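Local coordinates for ADP-ribosylation factor-binding protein GGA2 (Saccharomyces cerevisiae, PDB 3MNM) that binds ARF1 and ARF2 and may help regulate membrane traffic through the trans-Golgi network, this chain being its GAE (gamma-adaptin ear) domain, at residues T11-S16 with I21-S26; K102-V107 with Q111-A116. All coordinates share one frame; numbering follows the deposited sequence.

Contact 1: residues T11-S16 with I21-S26; sequences TLVNQS and IEFEIS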
loop_
_atom_site.group_PDB
_atom_site.type_symbol
_atom_site.label_atom_id
_atom_site.label_comp_id
_atom_site.label_asym_id
_atom_site.label_seq_id
_atom_site.Cartn_x
_atom_site.Cartn_y
_atom_site.Cartn_z
ATOM N N THR A 11 -3.173 -6.996 -6.626
ATOM C CA THR A 11 -1.792 -7.403 -6.752
ATOM C C THR A 11 -1.191 -7.476 -5.360
ATOM O O THR A 11 -1.358 -6.550 -4.552
ATOM C CB THR A 11 -0.981 -6.414 -7.616
ATOM O OG1 THR A 11 -1.659 -6.195 -8.863
ATOM C CG2 THR A 11 0.397 -6.965 -7.888
ATOM N N LEU A 12 -0.515 -8.582 -5.067
ATOM C CA LEU A 12 0.156 -8.723 -3.782
ATOM C C LEU A 12 1.440 -7.911 -3.795
ATOM O O LEU A 12 2.253 -8.014 -4.718
ATOM C CB LEU A 12 0.459 -10.185 -3.442
ATOM C CG LEU A 12 1.166 -10.350 -2.094
ATOM C CD1 LEU A 12 0.215 -10.019 -0.942
ATOM C CD2 LEU A 12 1.771 -11.743 -1.910
ATOM N N VAL A 13 1.606 -7.080 -2.774
ATOM C CA VAL A 13 2.797 -6.267 -2.627
ATOM C C VAL A 13 3.728 -6.917 -1.623
ATOM O O VAL A 13 4.913 -7.068 -1.880
ATOM C CB VAL A 13 2.452 -4.828 -2.153
ATOM C CG1 VAL A 13 3.722 -4.026 -1.919
ATOM C CG2 VAL A 13 1.548 -4.136 -3.183
ATOM N N ASN A 14 3.201 -7.282 -0.458
ATOM C CA ASN A 14 4.018 -7.942 0.547
ATOM C C ASN A 14 3.168 -8.688 1.555
ATOM O O ASN A 14 2.039 -8.293 1.840
ATOM C CB ASN A 14 4.890 -6.933 1.291
ATOM C CG ASN A 14 6.078 -7.584 1.964
ATOM O OD1 ASN A 14 6.962 -8.100 1.290
ATOM N ND2 ASN A 14 6.106 -7.564 3.299
ATOM N N GLN A 15 3.720 -9.769 2.092
ATOM C CA GLN A 15 3.115 -10.442 3.232
ATOM C C GLN A 15 4.197 -10.755 4.244
ATOM O O GLN A 15 5.175 -11.432 3.934
ATOM C CB GLN A 15 2.377 -11.702 2.795
ATOM C CG GLN A 15 1.885 -12.550 3.949
ATOM C CD GLN A 15 0.852 -13.565 3.514
ATOM O OE1 GLN A 15 0.181 -13.388 2.490
ATOM N NE2 GLN A 15 0.711 -14.636 4.294
ATOM N N SER A 16 4.032 -10.238 5.457
ATOM C CA SER A 16 4.974 -10.480 6.519
ATOM C C SER A 16 4.272 -11.347 7.563
ATOM O O SER A 16 3.141 -11.775 7.338
ATOM C CB SER A 16 5.432 -9.151 7.130
ATOM O OG SER A 16 4.408 -8.605 7.956
ATOM N N ILE A 21 -0.033 -6.556 2.449
ATOM C CA ILE A 21 -0.281 -5.337 1.687
ATOM C C ILE A 21 -0.617 -5.705 0.258
ATOM O O ILE A 21 0.128 -6.460 -0.373
ATOM C CB ILE A 21 0.948 -4.387 1.659
ATOM C CG1 ILE A 21 1.472 -4.106 3.078
ATOM C CG2 ILE A 21 0.607 -3.095 0.864
ATOM C CD1 ILE A 21 2.769 -3.265 3.118
ATOM N N GLU A 22 -1.736 -5.189 -0.242
ATOM C CA GLU A 22 -2.140 -5.395 -1.635
ATOM C C GLU A 22 -2.474 -4.075 -2.331
ATOM O O GLU A 22 -2.927 -3.127 -1.691
ATOM C CB GLU A 22 -3.362 -6.319 -1.707
ATOM C CG GLU A 22 -3.143 -7.698 -1.122
ATOM C CD GLU A 22 -4.445 -8.457 -0.949
ATOM O OE1 GLU A 22 -5.348 -7.936 -0.257
ATOM O OE2 GLU A 22 -4.572 -9.574 -1.504
ATOM N N PHE A 23 -2.252 -4.017 -3.645
ATOM C CA PHE A 23 -2.695 -2.886 -4.448
ATOM C C PHE A 23 -3.794 -3.333 -5.404
ATOM O O PHE A 23 -3.728 -4.426 -5.971
ATOM C CB PHE A 23 -1.573 -2.323 -5.325
ATOM C CG PHE A 23 -0.458 -1.641 -4.570
ATOM C CD1 PHE A 23 0.762 -1.425 -5.188
ATOM C CD2 PHE A 23 -0.626 -1.211 -3.270
ATOM C CE1 PHE A 23 1.808 -0.793 -4.513
ATOM C CE2 PHE A 23 0.411 -0.585 -2.590
ATOM C CZ PHE A 23 1.627 -0.375 -3.213
ATOM N N GLU A 24 -4.794 -2.485 -5.578
ATOM C CA GLU A 24 -5.687 -2.583 -6.729
ATOM C C GLU A 24 -5.256 -1.510 -7.713
ATOM O O GLU A 24 -5.318 -0.317 -7.408
ATOM C CB GLU A 24 -7.163 -2.431 -6.320
ATOM C CG GLU A 24 -7.788 -3.713 -5.767
ATOM C CD GLU A 24 -9.254 -3.556 -5.348
ATOM O OE1 GLU A 24 -9.853 -2.485 -5.595
ATOM O OE2 GLU A 24 -9.803 -4.509 -4.750
ATOM N N ILE A 25 -4.789 -1.939 -8.890
ATOM C CA ILE A 25 -4.243 -1.026 -9.881
ATOM C C ILE A 25 -5.089 -1.064 -11.142
ATOM O O ILE A 25 -5.379 -2.141 -11.658
ATOM C CB ILE A 25 -2.787 -1.395 -10.238
ATOM C CG1 ILE A 25 -1.923 -1.414 -8.973
ATOM C CG2 ILE A 25 -2.204 -0.432 -11.296
ATOM C CD1 ILE A 25 -0.550 -2.011 -9.188
ATOM N N SER A 26 -5.485 0.108 -11.625
ATOM C CA SER A 26 -6.244 0.195 -12.874
ATOM C C SER A 26 -5.860 1.437 -13.670
ATOM O O SER A 26 -5.476 2.454 -13.102
ATOM C CB SER A 26 -7.747 0.190 -12.595
ATOM O OG SER A 26 -8.136 1.293 -11.788
HETATM O O HOH W 1 -4.174 -4.819 -9.352
#
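The strands through residues 11-16 and 21-26 run antiparallel, 4.5 Å apart at the closest approach of their axes, and a classic beta bulge interrupts their register: Val-13 and Asn-14 both face Ile-21. The carbonyl oxygen of Ile-21 accepts two bonds there, at 2.9 Å from Val-13 N and 3.2 Å from Asn-14 N. Ahead of the bulge in the first strand, Thr-11 and Phe-23 form a hydrogen-bonded pair. The bulge also turns Val-13 toward the partner strand. With CG2 anti to its own carbonyl carbon, this methyl stands over the middle of the Phe-23 ring, 3.4 Å from the ring centroid and only 8° off the normal, a CH-pi contact over the face. Val-13 CB lies 3.9 Å from Ile-21 CG2. Phe-118 meets the same ring edge-to-face, and a leucine in place of Phe-23 would probably cost the valine methyl its flat platform and Phe-118 its aromatic mate. On the other face of the sheet the Glu-22 carboxylate is salt-bridged to Arg-10. A water joins Thr-11 OG1 to Ile-25 N. The whole is a bulged beta hairpin whose second strand passes the sheet on to strands 33-34 and 38-41, in the immunoglobulin-like beta sandwich of the GAE domain.

Contact 2: residues K102-V107 with Q111-A116; sequences KVNYSV and QAEETA
Tyr-105 and Glu-114 meet through a very short hydrogen bond, 2.5 Å from the phenol OH to Glu-114 OE2, with ring and carboxylate planes turned 68° apart. The carboxylate sits at the ring's edge, brought there by a bend in the glutamate chain at chi2 (142°). Over one face of the same ring lies Ala-112 CB, 3.5 Å from Tyr-105 CZ and displaced toward the rim, a CH-pi contact. Glu-114 OE1 rests against Val-103 CG1.

On the opposite face of the hairpin the polar groups are differently matched. Glu-113 OE2 receives Asn-104 ND2 at 3.1 Å on its anti lone pair, the amide and carboxylate planes being almost perpendicular. The extended Lys-102 chain slants across Glu-113 and makes a long salt bridge to the same oxygen, NZ to OE2 3.5 Å, while its CG lies beside Thr-115 CG2. Farther along, in one of its two conformers, Ser-106 OG donates to Gln-111 OE1 at 2.9 Å, in the plane of that carbonyl.

Behind these pairs stands the ladder of regular antiparallel bonds, Val-103 with Glu-114 and Tyr-105 with Ala-112. A water bridges Asn-104 ND2 and Ala-112 O. In the next shell Ser-16 OG probably bonds Glu-114 OE2 as well, while Leu-50 and Ile-47 pack on Tyr-105 and Asn-49 bonds Ser-106 OG in that same conformer.

The bond from Tyr-105 and the probable one with Ser-16 would be expected to favour a charged Glu-114 carboxylate beside the buried ring, whereas Lys-102 probably offsets part of the charge of Glu-113.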
loop_
_atom_site.group_PDB
_atom_site.type_symbol
_atom_site.label_atom_id
_atom_site.label_comp_id
_atom_site.label_asym_id
_atom_site.label_seq_id
_atom_site.Cartn_x
_atom_site.Cartn_y
_atom_site.Cartn_z
ATOM N N LYS A 102 7.266 1.925 2.286
ATOM C CA LYS A 102 7.735 1.647 3.626
ATOM C C LYS A 102 6.513 1.665 4.522
ATOM O O LYS A 102 5.620 2.489 4.333
ATOM C CB LYS A 102 8.714 2.732 4.087
ATOM C CG LYS A 102 9.185 2.560 5.489
ATOM C CD LYS A 102 10.279 3.565 5.817
ATOM C CE LYS A 102 10.727 3.438 7.265
ATOM N NZ LYS A 102 11.769 4.438 7.617
ATOM N N VAL A 103 6.473 0.759 5.486
ATOM C CA VAL A 103 5.416 0.791 6.485
ATOM C C VAL A 103 6.024 0.632 7.880
ATOM O O VAL A 103 6.940 -0.164 8.095
ATOM C CB VAL A 103 4.313 -0.273 6.200
ATOM C CG1 VAL A 103 4.824 -1.688 6.463
ATOM C CG2 VAL A 103 3.044 0.019 7.026
ATOM N N ASN A 104 5.533 1.435 8.818
ATOM C CA ASN A 104 5.931 1.331 10.219
ATOM C C ASN A 104 4.650 1.168 11.007
ATOM O O ASN A 104 3.660 1.825 10.698
ATOM C CB ASN A 104 6.630 2.617 10.684
ATOM C CG ASN A 104 8.012 2.764 10.108
ATOM O OD1 ASN A 104 8.166 3.213 8.976
ATOM N ND2 ASN A 104 9.031 2.364 10.874
ATOM N N TYR A 105 4.655 0.282 11.992
ATOM C CA TYR A 105 3.462 0.066 12.799
ATOM C C TYR A 105 3.837 -0.591 14.115
ATOM O O TYR A 105 4.977 -1.031 14.307
ATOM C CB TYR A 105 2.436 -0.790 12.037
ATOM C CG TYR A 105 2.942 -2.161 11.639
ATOM C CD1 TYR A 105 3.588 -2.352 10.417
ATOM C CD2 TYR A 105 2.767 -3.263 12.472
ATOM C CE1 TYR A 105 4.058 -3.601 10.042
ATOM C CE2 TYR A 105 3.230 -4.524 12.098
ATOM C CZ TYR A 105 3.871 -4.683 10.882
ATOM O OH TYR A 105 4.344 -5.926 10.514
ATOM N N SER A 106 2.876 -0.654 15.032
ATOM C CA SER A 106 3.070 -1.316 16.318
ATOM C C SER A 106 2.225 -2.587 16.384
ATOM O O SER A 106 1.075 -2.587 15.937
ATOM C CB SER A 106 2.634 -0.377 17.455
ATOM O OG SER A 106 3.144 0.933 17.287
ATOM N N VAL A 107 2.776 -3.654 16.955
ATOM C CA VAL A 107 2.018 -4.886 17.187
ATOM C C VAL A 107 2.669 -5.643 18.350
ATOM O O VAL A 107 3.893 -5.664 18.474
ATOM C CB VAL A 107 1.929 -5.774 15.914
ATOM C CG1 VAL A 107 3.308 -6.292 15.514
ATOM C CG2 VAL A 107 0.964 -6.937 16.127
ATOM N N GLN A 111 7.778 -2.552 17.917
ATOM C CA GLN A 111 7.691 -1.689 16.745
ATOM C C GLN A 111 8.191 -2.441 15.517
ATOM O O GLN A 111 9.265 -3.037 15.543
ATOM C CB GLN A 111 8.487 -0.406 16.954
ATOM C CG GLN A 111 8.155 0.304 18.273
ATOM C CD GLN A 111 6.666 0.531 18.440
ATOM O OE1 GLN A 111 5.992 0.975 17.511
ATOM N NE2 GLN A 111 6.136 0.203 19.621
ATOM N N ALA A 112 7.396 -2.428 14.455
ATOM C CA ALA A 112 7.735 -3.194 13.259
ATOM C C ALA A 112 7.918 -2.266 12.075
ATOM O O ALA A 112 7.402 -1.151 12.044
ATOM C CB ALA A 112 6.663 -4.227 12.956
ATOM N N GLU A 113 8.682 -2.729 11.097
ATOM C CA GLU A 113 8.924 -1.945 9.903
ATOM C C GLU A 113 9.141 -2.929 8.752
ATOM O O GLU A 113 9.777 -3.968 8.923
ATOM C CB GLU A 113 10.167 -1.079 10.088
ATOM C CG GLU A 113 10.484 -0.164 8.921
ATOM C CD GLU A 113 11.798 0.550 9.126
ATOM O OE1 GLU A 113 12.848 -0.028 8.762
ATOM O OE2 GLU A 113 11.786 1.668 9.675
ATOM N N GLU A 114 8.552 -2.629 7.606
ATOM C CA GLU A 114 8.802 -3.405 6.394
ATOM C C GLU A 114 9.000 -2.418 5.257
ATOM O O GLU A 114 8.374 -1.368 5.234
ATOM C CB GLU A 114 7.628 -4.340 6.105
ATOM C CG GLU A 114 7.430 -5.385 7.197
ATOM C CD GLU A 114 5.967 -5.675 7.498
ATOM O OE1 GLU A 114 5.090 -5.210 6.756
ATOM O OE2 GLU A 114 5.707 -6.379 8.483
ATOM N N THR A 115 9.901 -2.738 4.328
ATOM C CA THR A 115 10.140 -1.856 3.197
ATOM C C THR A 115 10.497 -2.691 1.973
ATOM O O THR A 115 10.986 -3.821 2.110
ATOM C CB THR A 115 11.345 -0.911 3.452
ATOM O OG1 THR A 115 12.565 -1.646 3.270
ATOM C CG2 THR A 115 11.327 -0.331 4.845
ATOM N N ALA A 116 10.212 -2.157 0.788
ATOM C CA ALA A 116 10.661 -2.774 -0.477
ATOM C C ALA A 116 10.524 -1.833 -1.658
ATOM O O ALA A 116 9.974 -0.737 -1.550
ATOM C CB ALA A 116 9.878 -4.030 -0.783
HETATM O O HOH W 2 8.068 1.069 13.454
#

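Both contacts are beta hairpins, one in each sheet of the sandwich, with centres about 15 Å apart. Contact 1 lies nearer the middle of the chain, about 6 Å from its centre against 12 Å for contact 2, and its cross-strand side-chain chemistry is chiefly apolar. Contact 2 has an unbroken register and relies more on polar side-chain pairs, with Lys-102, Glu-113, Gln-111 and Thr-115 at the more exposed positions and Tyr-105 and Val-103 buried. The sheets meet where Ser-16 of contact 1 comes up to Glu-114 of contact 2, and where Ile-21 CD1 packs on Val-103 CG1. Trp-101, just before 102-107, also touches Val-13, Asn-14 and Ile-21.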